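Local coordinates for uncharacterized protein (Peptoclostridium difficile 630, PDB 4YCS) that is of unknown function but, as a putative lipoprotein fragment related to PnrA-like substrate-binding proteins of ABC transporters, may help to bind a solute for uptake, at residues A[12-17]-A[43-48]; A[53-58]-A[80-85]; A[92-97]-A[106-111]. All coordinates share one frame; numbering follows the deposited sequence.

Contact 1: residues A[12-17]-A[43-48]; sequences MILDIE and TNKVES
M12 and V46 bond along the seam between strands 8-15 and 41-48, the two parallel strands of a beta-alpha-beta unit whose crossover is helix 22-38. Strand 41-48 is the outermost on this side of the sheet. The selenomethionine M12 uses both backbone polar atoms here: its N donates to N44 O (2.9 Å), and its O accepts V46 N (2.8 Å). L14 repeats the pattern, with its N on V46 O at 2.8 Å and its O receiving S48 N at 3.1 Å. Between them I13 turns its backbone bonds to I70 and V72 of strand 68-72, on its other flank, while I13 CA adds a CA-H...O contact to V46 O (3.2 Å). The ladder ends differently. I16 N reaches S48 O at 3.1 Å along a straight N-H, but stands 52° out of the plane of that carbonyl, where the chain has already left the strand.

D15, E17, N44 and S48 have their main polar partners outside the two strands. D15 OD2 and E17 OE1 both form salt bridges to R75, which draws the two acids to one arginine, and E17 N makes a weak bond to D15 OD1; N44 OD1 pairs with S11 OG, and S48 OG with D50 N. K45 and E47, at the exposed edge, share a long salt bridge. I13 and V46 run alongside each other in the same direction, and I13 CD1 meets V46 CG1 at 4.2 Å; I13 also packs on S57 of helix 54-62. I16 crosses E47 at about a right angle. Its CG1, between the backbone N and carbonyl carbon (chi1 61°), lies against the S48 carbonyl; I16 CG2 is 3.8 Å from E47 OE2.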
HETATM    1  N   MSE A  12       1.088   2.445  -4.921  1.00 25.10           N
HETATM    2  CA  MSE A  12       1.889   1.598  -4.069  1.00 27.75           C
HETATM    3  C   MSE A  12       3.203   2.289  -3.779  1.00 28.95           C
HETATM    4  O   MSE A  12       3.865   2.753  -4.700  1.00 30.97           O
HETATM    5  CB  MSE A  12       2.127   0.240  -4.757  1.00 28.52           C
HETATM    6  CG  MSE A  12       2.907  -0.730  -3.903  1.00 32.25           C
HETATM    7 SE   MSE A  12       2.948  -2.537  -4.705  0.83 39.71          SE
HETATM    8  CE  MSE A  12       1.260  -3.282  -4.043  1.00 37.70           C
ATOM      9  N   ILE A  13       3.551   2.388  -2.506  1.00 30.01           N
ATOM     10  CA  ILE A  13       4.824   2.997  -2.054  1.00 31.55           C
ATOM     11  C   ILE A  13       5.696   1.857  -1.443  1.00 32.67           C
ATOM     12  O   ILE A  13       5.242   1.092  -0.603  1.00 32.62           O
ATOM     13  CB  ILE A  13       4.619   4.216  -1.119  1.00 33.19           C
ATOM     14  CG1 ILE A  13       5.960   4.792  -0.668  1.00 36.08           C
ATOM     15  CG2 ILE A  13       3.800   3.871   0.103  1.00 33.63           C
ATOM     16  CD1 ILE A  13       5.857   6.181  -0.087  1.00 38.14           C
ATOM     17  N   LEU A  14       6.922   1.741  -1.925  1.00 34.35           N
ATOM     18  CA  LEU A  14       7.855   0.681  -1.504  1.00 37.01           C
ATOM     19  C   LEU A  14       9.172   1.192  -0.905  1.00 38.57           C
ATOM     20  O   LEU A  14       9.702   2.209  -1.305  1.00 38.58           O
ATOM     21  CB  LEU A  14       8.191  -0.205  -2.691  1.00 39.04           C
ATOM     22  CG  LEU A  14       6.953  -0.743  -3.400  1.00 41.27           C
ATOM     23  CD1 LEU A  14       6.745   0.026  -4.688  1.00 43.54           C
ATOM     24  CD2 LEU A  14       7.061  -2.228  -3.669  1.00 41.51           C
ATOM     25  N   ASP A  15       9.649   0.459   0.093  1.00 42.70           N
ATOM     26  CA  ASP A  15      10.922   0.718   0.768  1.00 42.27           C
ATOM     27  C   ASP A  15      11.967  -0.084   0.001  1.00 44.04           C
ATOM     28  O   ASP A  15      11.912  -1.314  -0.021  1.00 43.52           O
ATOM     29  CB  ASP A  15      10.789   0.219   2.197  1.00 44.80           C
ATOM     30  CG  ASP A  15      12.078   0.371   3.030  1.00 46.94           C
ATOM     31  OD1 ASP A  15      13.074   0.956   2.531  1.00 47.61           O
ATOM     32  OD2 ASP A  15      12.037  -0.079   4.211  1.00 50.69           O
ATOM     33  N   ILE A  16      12.884   0.609  -0.669  1.00 47.99           N
ATOM     34  CA  ILE A  16      13.921  -0.057  -1.484  1.00 51.49           C
ATOM     35  C   ILE A  16      15.359   0.064  -0.935  1.00 55.62           C
ATOM     36  O   ILE A  16      16.308  -0.137  -1.679  1.00 57.33           O
ATOM     37  CB  ILE A  16      13.898   0.404  -2.955  1.00 49.99           C
ATOM     38  CG1 ILE A  16      14.174   1.915  -3.103  1.00 49.50           C
ATOM     39  CG2 ILE A  16      12.589  -0.046  -3.577  1.00 50.58           C
ATOM     40  CD1 ILE A  16      14.469   2.345  -4.533  1.00 51.70           C
ATOM     41  N   GLU A  17      15.516   0.384   0.350  1.00 58.86           N
ATOM     42  CA  GLU A  17      16.847   0.380   0.978  1.00 62.86           C
ATOM     43  C   GLU A  17      17.336  -1.055   1.186  1.00 65.22           C
ATOM     44  O   GLU A  17      16.653  -1.879   1.802  1.00 66.51           O
ATOM     45  CB  GLU A  17      16.843   1.116   2.314  1.00 68.05           C
ATOM     46  CG  GLU A  17      18.235   1.238   2.935  1.00 75.04           C
ATOM     47  CD  GLU A  17      18.313   2.271   4.042  1.00 78.65           C
ATOM     48  OE1 GLU A  17      17.412   2.302   4.892  1.00 77.08           O
ATOM     49  OE2 GLU A  17      19.286   3.048   4.070  1.00 83.09           O
ATOM     50  N   THR A  43      -2.729   2.420 -12.081  1.00 27.20           N
ATOM     51  CA  THR A  43      -1.755   2.195 -11.013  1.00 28.46           C
ATOM     52  C   THR A  43      -0.610   3.174 -11.072  1.00 28.77           C
ATOM     53  O   THR A  43      -0.311   3.758 -12.139  1.00 27.31           O
ATOM     54  CB  THR A  43      -1.184   0.732 -11.059  1.00 32.16           C
ATOM     55  OG1 THR A  43      -0.448   0.524 -12.254  1.00 35.10           O
ATOM     56  CG2 THR A  43      -2.356  -0.270 -10.986  1.00 32.10           C
ATOM     57  N   ASN A  44       0.046   3.316  -9.923  1.00 26.12           N
ATOM     58  CA  ASN A  44       1.177   4.176  -9.759  1.00 29.75           C
ATOM     59  C   ASN A  44       2.077   3.550  -8.681  1.00 31.84           C
ATOM     60  O   ASN A  44       1.571   2.860  -7.770  1.00 31.01           O
ATOM     61  CB  ASN A  44       0.624   5.557  -9.353  1.00 31.01           C
ATOM     62  CG  ASN A  44       1.684   6.545  -8.928  1.00 35.22           C
ATOM     63  OD1 ASN A  44       1.922   6.765  -7.715  1.00 34.55           O
ATOM     64  ND2 ASN A  44       2.297   7.192  -9.905  1.00 33.88           N
ATOM     65  N   LYS A  45       3.373   3.736  -8.783  1.00 33.56           N
ATOM     66  CA  LYS A  45       4.272   3.344  -7.709  1.00 37.18           C
ATOM     67  C   LYS A  45       5.252   4.426  -7.343  1.00 37.44           C
ATOM     68  O   LYS A  45       5.641   5.227  -8.180  1.00 38.13           O
ATOM     69  CB  LYS A  45       5.015   2.071  -8.066  1.00 44.18           C
ATOM     70  CG  LYS A  45       6.237   2.273  -8.955  1.00 49.70           C
ATOM     71  CD  LYS A  45       7.160   1.064  -8.830  1.00 55.62           C
ATOM     72  CE  LYS A  45       8.062   0.922 -10.037  1.00 58.02           C
ATOM     73  NZ  LYS A  45       8.697  -0.415 -10.009  1.00 63.69           N
ATOM     74  N   VAL A  46       5.614   4.457  -6.071  1.00 35.44           N
ATOM     75  CA  VAL A  46       6.637   5.333  -5.532  1.00 39.12           C
ATOM     76  C   VAL A  46       7.651   4.445  -4.809  1.00 40.50           C
ATOM     77  O   VAL A  46       7.249   3.536  -4.094  1.00 37.75           O
ATOM     78  CB  VAL A  46       6.014   6.374  -4.565  1.00 38.94           C
ATOM     79  CG1 VAL A  46       7.067   7.280  -3.916  1.00 41.32           C
ATOM     80  CG2 VAL A  46       5.023   7.210  -5.341  1.00 40.23           C
ATOM     81  N   GLU A  47       8.938   4.668  -5.066  1.00 42.93           N
ATOM     82  CA  GLU A  47      10.031   3.917  -4.416  1.00 49.52           C
ATOM     83  C   GLU A  47      10.971   4.862  -3.663  1.00 51.55           C
ATOM     84  O   GLU A  47      11.321   5.926  -4.155  1.00 49.64           O
ATOM     85  CB  GLU A  47      10.818   3.162  -5.457  1.00 52.23           C
ATOM     86  CG  GLU A  47      10.060   1.998  -6.046  1.00 56.71           C
ATOM     87  CD  GLU A  47      10.748   1.444  -7.270  1.00 68.18           C
ATOM     88  OE1 GLU A  47      10.672   2.095  -8.328  1.00 76.44           O
ATOM     89  OE2 GLU A  47      11.358   0.365  -7.177  1.00 72.98           O
ATOM     90  N   SER A  48      11.376   4.485  -2.463  1.00 57.74           N
ATOM     91  CA  SER A  48      12.291   5.335  -1.676  1.00 61.99           C
ATOM     92  C   SER A  48      13.185   4.516  -0.736  1.00 61.39           C
ATOM     93  O   SER A  48      12.704   3.615  -0.060  1.00 54.64           O
ATOM     94  CB  SER A  48      11.478   6.358  -0.871  1.00 63.76           C
ATOM     95  OG  SER A  48      12.309   7.110   0.004  1.00 64.89           O
TER

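Contact 2: residues A[53-58]-A[80-85]; sequences TFSNSI and LEMVAK
I58 meets L80 and V83 where helix 54-62 packs beside helix 77-84. Both helices cover the same face of the central parallel sheet, in the alpha/beta architecture of periplasmic-binding-protein-like folds. The short helical segments run roughly alongside each other, with 38° between their directions and axes 9.1 Å apart. No hydrogen bond crosses the interface; the contact is carried by methyl groups and differs from its inner to its outer side.

The inner side is the close-packed one. I58 points at the partner helix and touches it with two branches. Its CG2, anti to the backbone N, comes to 3.9 Å from V83 CG1, and the two side chains cross obliquely. The same CG2 lies 4.1 Å from L80 CD1. The other branch ends in I58 CD1, which rests 4.1 Å from L80 CA, against the backbone of the helix. I58 CD1 is also 4.1 Å from L80 CD1, and the side chains of this pair cross at about a right angle. Beneath this apolar group lies the sheet: I58 and L80 both pack on F92, and L80 also reaches I94 and I106.

Outward the contact thins. S55 is partly exposed and M82, a selenomethionine, is exposed; their meeting amounts to one methyl group on the outer side. M82 points toward helix 54-62, and its chain bends at chi3 (116°), which brings CE to 4.0 Å from S55 CB, at a similar distance from OG. V83 joins the two sides. While its CG1 faces I58, its CG2 turns to the preceding turn of helix 54-62 and lies 4.1 Å from S55 CB and 3.6 Å from the carbonyl oxygen S55 O.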
ATOM      1  N   THR A  53      11.569  10.653   4.460  1.00 51.92           N
ATOM      2  CA  THR A  53      10.638  11.322   3.552  1.00 54.68           C
ATOM      3  C   THR A  53       9.306  10.550   3.384  1.00 51.29           C
ATOM      4  O   THR A  53       8.429  11.000   2.643  1.00 46.47           O
ATOM      5  CB  THR A  53      11.273  11.501   2.157  1.00 57.09           C
ATOM      6  OG1 THR A  53      11.414  10.220   1.520  1.00 52.76           O
ATOM      7  CG2 THR A  53      12.653  12.193   2.269  1.00 62.78           C
ATOM      8  N   PHE A  54       9.192   9.400   4.058  1.00 47.63           N
ATOM      9  CA  PHE A  54       8.046   8.503   3.953  1.00 45.07           C
ATOM     10  C   PHE A  54       6.721   9.211   4.265  1.00 43.59           C
ATOM     11  O   PHE A  54       5.806   9.107   3.484  1.00 37.98           O
ATOM     12  CB  PHE A  54       8.202   7.249   4.836  1.00 44.77           C
ATOM     13  CG  PHE A  54       9.210   6.210   4.320  1.00 46.20           C
ATOM     14  CD1 PHE A  54       9.863   6.346   3.111  1.00 45.03           C
ATOM     15  CD2 PHE A  54       9.454   5.069   5.062  1.00 46.19           C
ATOM     16  CE1 PHE A  54      10.761   5.386   2.673  1.00 46.60           C
ATOM     17  CE2 PHE A  54      10.348   4.110   4.626  1.00 45.63           C
ATOM     18  CZ  PHE A  54      11.009   4.275   3.436  1.00 46.86           C
ATOM     19  N   SER A  55       6.634   9.943   5.377  1.00 40.71           N
ATOM     20  CA  SER A  55       5.391  10.597   5.753  1.00 44.03           C
ATOM     21  C   SER A  55       5.006  11.697   4.726  1.00 42.18           C
ATOM     22  O   SER A  55       3.838  11.809   4.327  1.00 39.10           O
ATOM     23  CB  SER A  55       5.464  11.156   7.175  1.00 43.66           C
ATOM     24  OG  SER A  55       6.251  12.321   7.173  1.00 51.90           O
ATOM     25  N   ASN A  56       5.994  12.440   4.240  1.00 39.76           N
ATOM     26  CA  ASN A  56       5.723  13.447   3.229  1.00 41.77           C
ATOM     27  C   ASN A  56       5.157  12.816   1.935  1.00 36.89           C
ATOM     28  O   ASN A  56       4.225  13.324   1.319  1.00 35.20           O
ATOM     29  CB  ASN A  56       6.978  14.239   2.889  1.00 42.48           C
ATOM     30  CG  ASN A  56       6.707  15.345   1.899  1.00 45.60           C
ATOM     31  OD1 ASN A  56       5.969  16.280   2.187  1.00 47.90           O
ATOM     32  ND2 ASN A  56       7.289  15.235   0.714  1.00 45.08           N
ATOM     33  N   SER A  57       5.780  11.741   1.516  1.00 34.57           N
ATOM     34  CA  SER A  57       5.389  11.050   0.300  1.00 34.24           C
ATOM     35  C   SER A  57       3.965  10.474   0.383  1.00 32.63           C
ATOM     36  O   SER A  57       3.233  10.501  -0.622  1.00 32.88           O
ATOM     37  CB  SER A  57       6.425   9.985  -0.030  1.00 36.62           C
ATOM     38  OG  SER A  57       7.620  10.615  -0.546  1.00 37.10           O
ATOM     39  N   ILE A  58       3.587   9.930   1.546  1.00 30.26           N
ATOM     40  CA  ILE A  58       2.252   9.398   1.740  1.00 29.35           C
ATOM     41  C   ILE A  58       1.221  10.522   1.763  1.00 31.06           C
ATOM     42  O   ILE A  58       0.103  10.422   1.166  1.00 28.44           O
ATOM     43  CB  ILE A  58       2.153   8.500   2.988  1.00 30.01           C
ATOM     44  CG1 ILE A  58       3.054   7.281   2.852  1.00 32.09           C
ATOM     45  CG2 ILE A  58       0.720   8.028   3.165  1.00 30.29           C
ATOM     46  CD1 ILE A  58       3.310   6.536   4.162  1.00 34.73           C
ATOM     47  N   LEU A  80       2.835   6.000   8.234  1.00 42.64           N
ATOM     48  CA  LEU A  80       1.490   5.729   7.709  1.00 40.38           C
ATOM     49  C   LEU A  80       0.412   5.985   8.737  1.00 41.11           C
ATOM     50  O   LEU A  80      -0.637   6.545   8.414  1.00 41.12           O
ATOM     51  CB  LEU A  80       1.375   4.301   7.196  1.00 40.24           C
ATOM     52  CG  LEU A  80       0.030   3.889   6.584  1.00 40.90           C
ATOM     53  CD1 LEU A  80      -0.104   4.523   5.196  1.00 40.83           C
ATOM     54  CD2 LEU A  80      -0.085   2.363   6.516  1.00 40.96           C
ATOM     55  N   GLU A  81       0.631   5.559   9.969  1.00 45.06           N
ATOM     56  CA  GLU A  81      -0.329   5.822  11.041  1.00 45.61           C
ATOM     57  C   GLU A  81      -0.544   7.325  11.246  1.00 45.79           C
ATOM     58  O   GLU A  81      -1.679   7.793  11.360  1.00 47.65           O
ATOM     59  CB  GLU A  81       0.141   5.187  12.333  1.00 51.73           C
ATOM     60  CG  GLU A  81      -0.850   5.374  13.469  1.00 60.36           C
ATOM     61  CD  GLU A  81      -0.555   4.525  14.698  1.00 71.77           C
ATOM     62  OE1 GLU A  81       0.613   4.081  14.886  1.00 70.30           O
ATOM     63  OE2 GLU A  81      -1.516   4.313  15.479  1.00 77.19           O
HETATM   64  N   MSE A  82       0.550   8.071  11.280  1.00 46.64           N
HETATM   65  CA  MSE A  82       0.522   9.542  11.374  1.00 50.23           C
HETATM   66  C   MSE A  82      -0.311  10.200  10.280  1.00 46.55           C
HETATM   67  O   MSE A  82      -1.109  11.103  10.558  1.00 43.86           O
HETATM   68  CB  MSE A  82       1.967  10.050  11.278  1.00 55.33           C
HETATM   69  CG  MSE A  82       2.126  11.549  11.573  1.00 68.65           C
HETATM   70 SE   MSE A  82       3.932  12.208  11.047  0.77 88.61          SE
HETATM   71  CE  MSE A  82       3.304  13.444   9.629  1.00 83.38           C
ATOM     72  N   VAL A  83      -0.116   9.784   9.021  1.00 40.31           N
ATOM     73  CA  VAL A  83      -0.786  10.442   7.912  1.00 39.27           C
ATOM     74  C   VAL A  83      -2.256   9.983   7.802  1.00 36.38           C
ATOM     75  O   VAL A  83      -3.133  10.743   7.466  1.00 35.72           O
ATOM     76  CB  VAL A  83      -0.010  10.215   6.614  1.00 39.02           C
ATOM     77  CG1 VAL A  83      -0.767  10.794   5.418  1.00 40.43           C
ATOM     78  CG2 VAL A  83       1.378  10.833   6.710  1.00 40.24           C
ATOM     79  N   ALA A  84      -2.510   8.727   8.089  1.00 36.05           N
ATOM     80  CA  ALA A  84      -3.850   8.208   8.048  1.00 37.94           C
ATOM     81  C   ALA A  84      -4.828   8.917   8.989  1.00 40.64           C
ATOM     82  O   ALA A  84      -6.032   8.961   8.704  1.00 42.01           O
ATOM     83  CB  ALA A  84      -3.828   6.720   8.351  1.00 39.63           C
ATOM     84  N   LYS A  85      -4.324   9.408  10.123  1.00 40.95           N
ATOM     85  CA  LYS A  85      -5.115  10.240  11.031  1.00 45.27           C
ATOM     86  C   LYS A  85      -5.580  11.528  10.367  1.00 43.06           C
ATOM     87  O   LYS A  85      -6.654  12.034  10.735  1.00 43.09           O
ATOM     88  CB  LYS A  85      -4.288  10.631  12.263  1.00 52.25           C
ATOM     89  CG  LYS A  85      -4.014   9.503  13.239  1.00 59.78           C
ATOM     90  CD  LYS A  85      -3.394  10.090  14.516  1.00 69.65           C
ATOM     91  CE  LYS A  85      -2.615   9.058  15.318  1.00 75.66           C
ATOM     92  NZ  LYS A  85      -3.530   8.267  16.185  1.00 82.15           N
TER

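Contact 3: residues A[92-97]-A[106-111]; sequences FAIIDY and ITSISY
F92 O is gripped by two donors: T107 N at 3.0 Å and a water at 2.6 Å. That water also accepts from T107 OG1 (2.7 Å), and the same hydroxyl bonds K126 of helix 118-127. The carbonyl belongs to the parallel ladder between strand 91-95 and strand 106-109, the outermost strand on this side of the sheet. I94 carries it on, its N donating to T107 O and its O taking I109 N. D96 N then gives I109 O a nearly straight bond of 2.8 Å. Just there D96 adopts positive phi (80°), which turns the chain out of the strand.

Y97 O, past that turn, receives S108 OG at 2.6 Å, in the carbonyl plane and on a lone pair; Q102 NE2 bonds S108 OG as well. Beside this hydroxyl, I94 CG2 sits 3.7 Å from S108 OG and 3.9 Å from I106 CG2. On the other face, I95 and I109 pack on L119 of helix 118-127.

D96 and Y111 point the same way beyond the strands, D96 OD1 3.8 Å from Y111 CB. D96 OD1 also bonds a glycerol, probably from the crystallisation liquor, which alone does not show a binding site. Still, the polar groups of D96, Y97 and S108 toward the C-terminal ends of these strands are consistent with a ligand-facing edge, as in related substrate-binding proteins.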
ATOM      1  N   PHE A  92      -6.146   2.936   3.212  1.00 30.08           N
ATOM      2  CA  PHE A  92      -4.778   2.496   3.132  1.00 30.30           C
ATOM      3  C   PHE A  92      -4.630   0.993   3.432  1.00 32.82           C
ATOM      4  O   PHE A  92      -5.497   0.387   4.060  1.00 33.25           O
ATOM      5  CB  PHE A  92      -3.962   3.174   4.162  1.00 29.66           C
ATOM      6  CG  PHE A  92      -3.993   4.654   4.144  1.00 28.73           C
ATOM      7  CD1 PHE A  92      -2.991   5.361   3.484  1.00 27.80           C
ATOM      8  CD2 PHE A  92      -4.912   5.357   4.906  1.00 29.08           C
ATOM      9  CE1 PHE A  92      -2.943   6.731   3.556  1.00 27.10           C
ATOM     10  CE2 PHE A  92      -4.846   6.747   4.982  1.00 29.62           C
ATOM     11  CZ  PHE A  92      -3.852   7.423   4.297  1.00 28.16           C
ATOM     12  N   ALA A  93      -3.516   0.426   2.970  1.00 31.32           N
ATOM     13  CA  ALA A  93      -3.126  -0.963   3.258  1.00 33.13           C
ATOM     14  C   ALA A  93      -1.650  -0.973   3.568  1.00 34.21           C
ATOM     15  O   ALA A  93      -0.902  -0.181   3.002  1.00 34.01           O
ATOM     16  CB  ALA A  93      -3.430  -1.898   2.107  1.00 32.94           C
ATOM     17  N   ILE A  94      -1.233  -1.828   4.507  1.00 34.86           N
ATOM     18  CA  ILE A  94       0.162  -2.005   4.777  1.00 35.59           C
ATOM     19  C   ILE A  94       0.509  -3.491   4.716  1.00 37.56           C
ATOM     20  O   ILE A  94      -0.258  -4.321   5.230  1.00 39.83           O
ATOM     21  CB  ILE A  94       0.573  -1.357   6.092  1.00 39.14           C
ATOM     22  CG1 ILE A  94       2.093  -1.383   6.212  1.00 39.69           C
ATOM     23  CG2 ILE A  94      -0.180  -1.975   7.293  1.00 40.65           C
ATOM     24  CD1 ILE A  94       2.634  -0.537   7.364  1.00 43.07           C
ATOM     25  N   ILE A  95       1.605  -3.807   4.019  1.00 34.99           N
ATOM     26  CA  ILE A  95       2.079  -5.173   3.869  1.00 37.94           C
ATOM     27  C   ILE A  95       3.222  -5.482   4.868  1.00 40.79           C
ATOM     28  O   ILE A  95       4.217  -4.765   4.935  1.00 37.35           O
ATOM     29  CB  ILE A  95       2.518  -5.445   2.462  1.00 40.45           C
ATOM     30  CG1 ILE A  95       1.320  -5.296   1.514  1.00 42.71           C
ATOM     31  CG2 ILE A  95       3.112  -6.857   2.340  1.00 44.56           C
ATOM     32  CD1 ILE A  95       1.743  -5.145   0.083  1.00 47.18           C
ATOM     33  N   ASP A  96       3.031  -6.562   5.638  1.00 46.67           N
ATOM     34  CA  ASP A  96       4.030  -7.112   6.583  1.00 45.19           C
ATOM     35  C   ASP A  96       4.068  -6.355   7.900  1.00 48.07           C
ATOM     36  O   ASP A  96       5.123  -6.165   8.493  1.00 51.35           O
ATOM     37  CB  ASP A  96       5.423  -7.165   5.925  1.00 50.24           C
ATOM     38  CG  ASP A  96       6.426  -8.095   6.685  1.00 57.13           C
ATOM     39  OD1 ASP A  96       5.994  -9.135   7.259  1.00 56.81           O
ATOM     40  OD2 ASP A  96       7.637  -7.763   6.672  1.00 51.72           O
ATOM     41  N   TYR A  97       2.903  -5.918   8.367  1.00 49.18           N
ATOM     42  CA  TYR A  97       2.798  -5.233   9.665  1.00 51.31           C
ATOM     43  C   TYR A  97       1.358  -5.234  10.190  1.00 54.42           C
ATOM     44  O   TYR A  97       0.391  -4.951   9.455  1.00 52.96           O
ATOM     45  CB  TYR A  97       3.348  -3.797   9.597  1.00 50.26           C
ATOM     46  CG  TYR A  97       3.383  -3.149  10.950  1.00 53.33           C
ATOM     47  CD1 TYR A  97       2.301  -2.423  11.428  1.00 54.16           C
ATOM     48  CD2 TYR A  97       4.490  -3.300  11.775  1.00 55.53           C
ATOM     49  CE1 TYR A  97       2.330  -1.850  12.684  1.00 59.38           C
ATOM     50  CE2 TYR A  97       4.531  -2.725  13.032  1.00 56.20           C
ATOM     51  CZ  TYR A  97       3.451  -2.018  13.477  1.00 59.47           C
ATOM     52  OH  TYR A  97       3.502  -1.459  14.702  1.00 67.70           O
ATOM     53  N   ILE A 106      -6.911   1.562   7.859  1.00 41.34           N
ATOM     54  CA  ILE A 106      -5.717   0.829   7.466  1.00 44.64           C
ATOM     55  C   ILE A 106      -5.950  -0.662   7.576  1.00 46.08           C
ATOM     56  O   ILE A 106      -6.241  -1.166   8.650  1.00 50.09           O
ATOM     57  CB  ILE A 106      -4.452   1.214   8.266  1.00 44.01           C
ATOM     58  CG1 ILE A 106      -4.149   2.706   8.142  1.00 45.00           C
ATOM     59  CG2 ILE A 106      -3.281   0.384   7.802  1.00 44.99           C
ATOM     60  CD1 ILE A 106      -2.859   3.175   8.826  1.00 45.24           C
ATOM     61  N   THR A 107      -5.794  -1.368   6.450  1.00 46.80           N
ATOM     62  CA  THR A 107      -5.899  -2.839   6.401  1.00 45.87           C
ATOM     63  C   THR A 107      -4.508  -3.392   6.364  1.00 45.24           C
ATOM     64  O   THR A 107      -3.687  -2.964   5.550  1.00 42.20           O
ATOM     65  CB  THR A 107      -6.647  -3.312   5.142  1.00 47.44           C
ATOM     66  OG1 THR A 107      -7.933  -2.715   5.112  1.00 50.81           O
ATOM     67  CG2 THR A 107      -6.816  -4.809   5.128  1.00 48.51           C
ATOM     68  N   SER A 108      -4.237  -4.355   7.245  1.00 45.18           N
ATOM     69  CA  SER A 108      -2.967  -5.002   7.325  1.00 47.43           C
ATOM     70  C   SER A 108      -2.995  -6.299   6.509  1.00 45.94           C
ATOM     71  O   SER A 108      -3.963  -7.013   6.518  1.00 49.57           O
ATOM     72  CB  SER A 108      -2.621  -5.332   8.796  1.00 51.70           C
ATOM     73  OG  SER A 108      -2.131  -4.209   9.502  1.00 51.64           O
ATOM     74  N   ILE A 109      -1.910  -6.594   5.822  1.00 46.35           N
ATOM     75  CA  ILE A 109      -1.783  -7.807   5.020  1.00 48.74           C
ATOM     76  C   ILE A 109      -0.456  -8.485   5.368  1.00 48.00           C
ATOM     77  O   ILE A 109       0.605  -7.887   5.288  1.00 47.87           O
ATOM     78  CB  ILE A 109      -1.713  -7.496   3.504  1.00 50.73           C
ATOM     79  CG1 ILE A 109      -2.892  -6.628   3.013  1.00 50.25           C
ATOM     80  CG2 ILE A 109      -1.591  -8.791   2.708  1.00 50.95           C
ATOM     81  CD1 ILE A 109      -4.228  -7.275   3.208  1.00 55.48           C
ATOM     82  N   SER A 110      -0.507  -9.747   5.701  1.00 49.99           N
ATOM     83  CA  SER A 110       0.719 -10.471   6.036  1.00 55.49           C
ATOM     84  C   SER A 110       1.661 -10.701   4.828  1.00 57.85           C
ATOM     85  O   SER A 110       1.256 -10.587   3.674  1.00 54.81           O
ATOM     86  CB  SER A 110       0.338 -11.804   6.596  1.00 55.04           C
ATOM     87  OG  SER A 110      -0.373 -12.504   5.622  1.00 54.16           O
ATOM     88  N   TYR A 111       2.911 -11.046   5.105  1.00 61.24           N
ATOM     89  CA  TYR A 111       3.877 -11.462   4.071  1.00 64.71           C
ATOM     90  C   TYR A 111       3.335 -12.656   3.261  1.00 64.55           C
ATOM     91  O   TYR A 111       3.591 -12.750   2.063  1.00 63.86           O
ATOM     92  CB  TYR A 111       5.232 -11.812   4.730  1.00 69.49           C
ATOM     93  CG  TYR A 111       6.254 -12.487   3.830  1.00 78.12           C
ATOM     94  CD1 TYR A 111       7.115 -11.733   3.021  1.00 82.44           C
ATOM     95  CD2 TYR A 111       6.375 -13.882   3.801  1.00 84.42           C
ATOM     96  CE1 TYR A 111       8.059 -12.351   2.210  1.00 88.57           C
ATOM     97  CE2 TYR A 111       7.313 -14.506   2.990  1.00 87.43           C
ATOM     98  CZ  TYR A 111       8.151 -13.732   2.200  1.00 90.92           C
ATOM     99  OH  TYR A 111       9.079 -14.344   1.395  1.00 98.94           O
TER
HETATM  100  O   HOH W   1      -8.038  -0.173   4.150  1.00 46.27           O

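In the fold
Contacts 1 and 3 are parallel strand pairs of the same sheet, on opposite sides of the chain's centre, and each ends at an outermost strand. Both rest on backbone bonding, but contact 1 has charged side chains along its exposed edge, whereas contact 3 has no exposed residue and a water among its bonds. Contact 2 is apolar and largely buried, joining two helices above the sheet. It touches both strand pairs: F54 meets D15 and S48 of contact 1, and A84 lies on F92 and I106 of contact 3. Helix 54-62 follows strand 41-48, and helix 77-84 precedes strand 91-95.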